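Local structure of organic hydroperoxide resistance protein (Legionella pneumophila, 6MJN) at residues S67-V72 against E81-T86; Q76-E81 against T110-N115. The protein probably detoxifies organic hydroperoxides by reducing them with redox-active cysteines, as other members of the OsmC/Ohr family do. One frame throughout, in Å; residues are numbered along the deposited sequence.

Contact 1: residues S67-V72 against E81-T86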
# COMPACT_ATOMS: atom_id res chain seq x y z
N SER B 67 11.62 8.02 -2.82
CA SER B 67 11.51 9.40 -2.37
C SER B 67 12.26 9.64 -1.07
O SER B 67 12.87 10.69 -0.88
CB SER B 67 10.03 9.77 -2.21
OG SER B 67 9.89 11.10 -1.78
N ALA B 68 12.22 8.67 -0.15
CA ALA B 68 12.91 8.85 1.12
C ALA B 68 14.43 8.85 0.95
O ALA B 68 15.14 9.58 1.66
CB ALA B 68 12.49 7.76 2.11
N ILE B 69 14.94 8.02 0.04
CA ILE B 69 16.36 8.08 -0.33
C ILE B 69 16.71 9.47 -0.85
O ILE B 69 17.70 10.08 -0.43
CB ILE B 69 16.70 7.00 -1.37
CG1 ILE B 69 16.56 5.60 -0.76
CG2 ILE B 69 18.11 7.24 -1.92
CD1 ILE B 69 16.83 4.44 -1.79
N ARG B 70 15.92 9.97 -1.80
CA ARG B 70 16.21 11.29 -2.35
C ARG B 70 16.14 12.37 -1.27
O ARG B 70 16.94 13.30 -1.26
CB ARG B 70 15.27 11.61 -3.51
CG ARG B 70 15.46 10.70 -4.71
CD ARG B 70 14.65 11.14 -5.92
NE ARG B 70 14.73 10.16 -7.01
CZ ARG B 70 15.61 10.21 -8.01
NH1 ARG B 70 16.50 11.20 -8.07
NH2 ARG B 70 15.59 9.27 -8.95
N HIS B 71 15.20 12.22 -0.32
CA HIS B 71 15.04 13.24 0.71
C HIS B 71 16.24 13.25 1.67
O HIS B 71 16.79 14.31 1.98
CB HIS B 71 13.74 13.00 1.48
CG HIS B 71 13.60 13.85 2.71
ND1 HIS B 71 13.19 15.16 2.67
CD2 HIS B 71 13.81 13.57 4.02
CE1 HIS B 71 13.16 15.66 3.89
NE2 HIS B 71 13.54 14.71 4.73
N VAL B 72 16.65 12.07 2.15
CA VAL B 72 17.80 12.01 3.04
C VAL B 72 19.05 12.55 2.35
O VAL B 72 19.84 13.28 2.96
CB VAL B 72 18.00 10.56 3.53
CG1 VAL B 72 19.35 10.42 4.25
CG2 VAL B 72 16.88 10.16 4.45
N GLU B 81 23.59 10.82 -7.76
CA GLU B 81 23.32 11.11 -9.16
C GLU B 81 21.96 10.57 -9.57
O GLU B 81 21.13 11.31 -10.10
CB GLU B 81 24.43 10.55 -10.05
CG GLU B 81 25.81 11.07 -9.73
CD GLU B 81 26.89 10.46 -10.62
OE1 GLU B 81 26.53 9.86 -11.65
OE2 GLU B 81 28.08 10.58 -10.28
N ASP B 82 21.70 9.29 -9.32
CA ASP B 82 20.43 8.67 -9.66
C ASP B 82 20.11 7.57 -8.65
O ASP B 82 20.97 7.10 -7.91
CB ASP B 82 20.46 8.10 -11.09
CG ASP B 82 19.08 7.87 -11.66
OD1 ASP B 82 18.08 8.30 -11.04
OD2 ASP B 82 18.98 7.24 -12.74
N VAL B 83 18.84 7.18 -8.62
CA VAL B 83 18.40 6.04 -7.81
C VAL B 83 17.18 5.43 -8.48
O VAL B 83 16.32 6.14 -9.00
CB VAL B 83 18.10 6.46 -6.35
CG1 VAL B 83 17.04 7.54 -6.32
CG2 VAL B 83 17.62 5.26 -5.53
N SER B 84 17.13 4.10 -8.49
CA SER B 84 15.89 3.40 -8.77
C SER B 84 15.63 2.42 -7.64
O SER B 84 16.55 2.01 -6.92
CB SER B 84 15.94 2.68 -10.12
OG SER B 84 16.91 1.67 -10.11
N MET B 85 14.37 2.01 -7.52
CA MET B 85 13.92 1.23 -6.38
C MET B 85 13.09 0.06 -6.87
O MET B 85 12.15 0.24 -7.65
CB MET B 85 13.09 2.12 -5.46
CG MET B 85 13.05 1.65 -4.05
SD MET B 85 14.69 1.64 -3.30
CE MET B 85 14.36 0.17 -2.32
N THR B 86 13.45 -1.13 -6.41
CA THR B 86 12.72 -2.37 -6.64
C THR B 86 12.11 -2.82 -5.32
O THR B 86 12.79 -2.82 -4.29
CB THR B 86 13.67 -3.46 -7.16
OG1 THR B 86 14.24 -3.04 -8.41
CG2 THR B 86 12.92 -4.75 -7.39

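Contact 2: residues Q76-E81 against T110-N115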
# COMPACT_ATOMS: atom_id res chain seq x y z
N GLN B 76 21.22 15.61 3.78
CA GLN B 76 22.60 15.34 4.16
C GLN B 76 23.61 15.92 3.19
O GLN B 76 24.82 15.80 3.43
CB GLN B 76 22.83 13.83 4.29
N LYS B 77 23.16 16.56 2.11
CA LYS B 77 24.05 17.09 1.07
C LYS B 77 24.93 15.98 0.52
O LYS B 77 26.15 16.12 0.36
CB LYS B 77 24.88 18.26 1.61
N ILE B 78 24.30 14.84 0.23
CA ILE B 78 24.96 13.65 -0.30
C ILE B 78 24.85 13.69 -1.82
O ILE B 78 23.79 14.02 -2.37
CB ILE B 78 24.34 12.36 0.27
CG1 ILE B 78 24.80 12.14 1.72
CG2 ILE B 78 24.66 11.15 -0.58
CD1 ILE B 78 24.12 10.97 2.40
N SER B 79 25.95 13.34 -2.50
CA SER B 79 26.07 13.49 -3.95
C SER B 79 25.45 12.30 -4.68
O SER B 79 26.12 11.45 -5.27
CB SER B 79 27.53 13.68 -4.34
OG SER B 79 28.33 12.59 -3.90
N LEU B 80 24.11 12.26 -4.64
CA LEU B 80 23.34 11.27 -5.39
C LEU B 80 23.20 11.70 -6.84
O LEU B 80 22.71 12.79 -7.12
CB LEU B 80 21.94 11.10 -4.80
CG LEU B 80 21.75 10.06 -3.72
CD1 LEU B 80 20.35 9.48 -3.83
CD2 LEU B 80 22.80 9.01 -3.87
N GLU B 81 23.59 10.82 -7.76
CA GLU B 81 23.32 11.11 -9.16
C GLU B 81 21.96 10.57 -9.57
O GLU B 81 21.13 11.31 -10.10
CB GLU B 81 24.43 10.55 -10.05
CG GLU B 81 25.81 11.07 -9.73
CD GLU B 81 26.89 10.46 -10.62
OE1 GLU B 81 26.53 9.86 -11.65
OE2 GLU B 81 28.08 10.58 -10.28
N THR B 110 23.38 5.52 -7.94
CA THR B 110 24.55 5.99 -8.68
C THR B 110 25.18 7.16 -7.95
O THR B 110 24.48 8.06 -7.48
CB THR B 110 24.16 6.42 -10.11
OG1 THR B 110 23.25 5.48 -10.68
CG2 THR B 110 25.39 6.53 -11.01
N GLY B 111 26.51 7.18 -7.89
CA GLY B 111 27.25 8.33 -7.39
C GLY B 111 27.89 8.15 -6.03
O GLY B 111 28.60 9.06 -5.58
N LEU B 112 27.66 7.03 -5.36
CA LEU B 112 28.20 6.75 -4.04
C LEU B 112 28.98 5.44 -4.08
O LEU B 112 28.73 4.58 -4.94
CB LEU B 112 27.09 6.63 -3.00
CG LEU B 112 26.18 7.85 -2.83
CD1 LEU B 112 25.13 7.53 -1.78
CD2 LEU B 112 26.98 9.06 -2.46
N ASN B 113 29.92 5.29 -3.14
CA ASN B 113 30.53 3.98 -3.00
C ASN B 113 29.56 3.07 -2.24
O ASN B 113 28.51 3.51 -1.73
CB ASN B 113 31.95 4.08 -2.39
CG ASN B 113 31.97 4.57 -0.94
OD1 ASN B 113 31.25 4.06 -0.07
ND2 ASN B 113 32.84 5.55 -0.66
N GLN B 114 29.85 1.76 -2.24
CA GLN B 114 28.89 0.79 -1.69
C GLN B 114 28.56 1.09 -0.23
O GLN B 114 27.39 1.05 0.17
CB GLN B 114 29.46 -0.62 -1.83
CG GLN B 114 28.55 -1.72 -1.26
CD GLN B 114 27.31 -1.95 -2.09
OE1 GLN B 114 27.31 -1.69 -3.29
NE2 GLN B 114 26.24 -2.43 -1.46
N ASN B 115 29.57 1.42 0.58
CA ASN B 115 29.30 1.66 2.00
C ASN B 115 28.45 2.92 2.21
O ASN B 115 27.48 2.90 2.97
CB ASN B 115 30.62 1.76 2.77
CG ASN B 115 31.28 0.40 2.99
OD1 ASN B 115 30.63 -0.64 2.86
ND2 ASN B 115 32.56 0.41 3.31

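Contact 1: residues S67-V72 against E81-T86
Ile69 and Val83 meet in the apolar half of this contact. Ile69 CD1 lies 3.9 Å from Val83 CG2. The same methyl reaches Met85 SD at 3.8 Å. Val83 and Met85 are alternate residues of the strand, and both side chains leave it on the helix side. Val83 holds CG2 anti to the backbone N, which leaves CG1 between N and the carbonyl carbon (chi1 58°). The two methyls divide the work: CG2 meets Ile69, and CG1 lies over one face of the Arg70 guanidinium, 3.5 Å from CZ and offset toward the rim. In this OsmC-like fold, helix 53-76 packs on the sheet that begins with strand 82-93. The axes of residues 67-72 and 82-86 approach to 9.2 Å, at 150° between their directions. Ser84 to Thr86 also pair with an antiparallel strand of the second subunit, so the sheet continues across the dimer. The polar half belongs to Arg70. NH2 forms a salt bridge to Asp82 OD1 at 3.4 Å; the hydrogen bond within it is weak, and the guanidinium and carboxylate planes are 45° apart. The stronger partner of Arg70 is Glu66, one turn earlier, by a salt bridge to NH2. Asp82 OD1 also accepts a weak bond from Val83 N at 2.8 Å.

Contact 2: residues Q76-E81 against T110-N115
Leu112 packs on Ile78 and Leu80 of the loop after helix 53-76. Its CB carries CG anti to the carbonyl carbon (chi1 -58°). CG lies 3.7 Å from Leu80 CD2. Beyond it the two methyls part. CD1 presses on Leu80 CD2 at 3.5 Å, a tight carbon pair. CD2 meets Ile78 CG2 at 3.6 Å, and the Ile78 and Leu112 side chains cross at about a right angle. CD2 also lies 3.8 Å from Ser79 O. Ser79 is the centre of an inverse gamma turn, closed by Leu80 N bonding to Ile78 O. Ile69 and Ala73 of helix 53-76 also touch Leu80. The backbones join at Glu81 N, which donates to Thr110 O at 2.9 Å. Glu81 and Asp82 both face Thr110, which makes a classic beta bulge at this end of the strand pair. The Glu81 side chain extends past Gly111, which has a positive phi of 108°, with OE2 3.8 Å from Gly111 CA. The chemistry therefore implies a surface junction held, within the two segments, by one backbone bond, Glu81 N to Thr110 O, and an aliphatic cluster, with the Glu81 carboxylate meeting carbon atoms across the contact.

From the N terminus, the chain first passes through strands 13-20, 26-29 and 35-37, then enters helix 53-76. Contact 1 starts late in that helix. It closes a short loop when the chain turns back into strand 82-93. Residues 76-81 of contact 2 run through this loop and end on Glu81. Contact 2 closes later, after the hairpin of strands 82-93 and 99-110, at the start of helix 114-125. The two contacts therefore cross along the chain. They share Glu81, and their centres lie about 10 Å apart. A probable hydrogen bond from Thr110 N to Asp82 O and packing of Ile69 on Leu80 join them. Contact 1 ties helix to sheet; contact 2 ties the connecting loop to the hairpin's end.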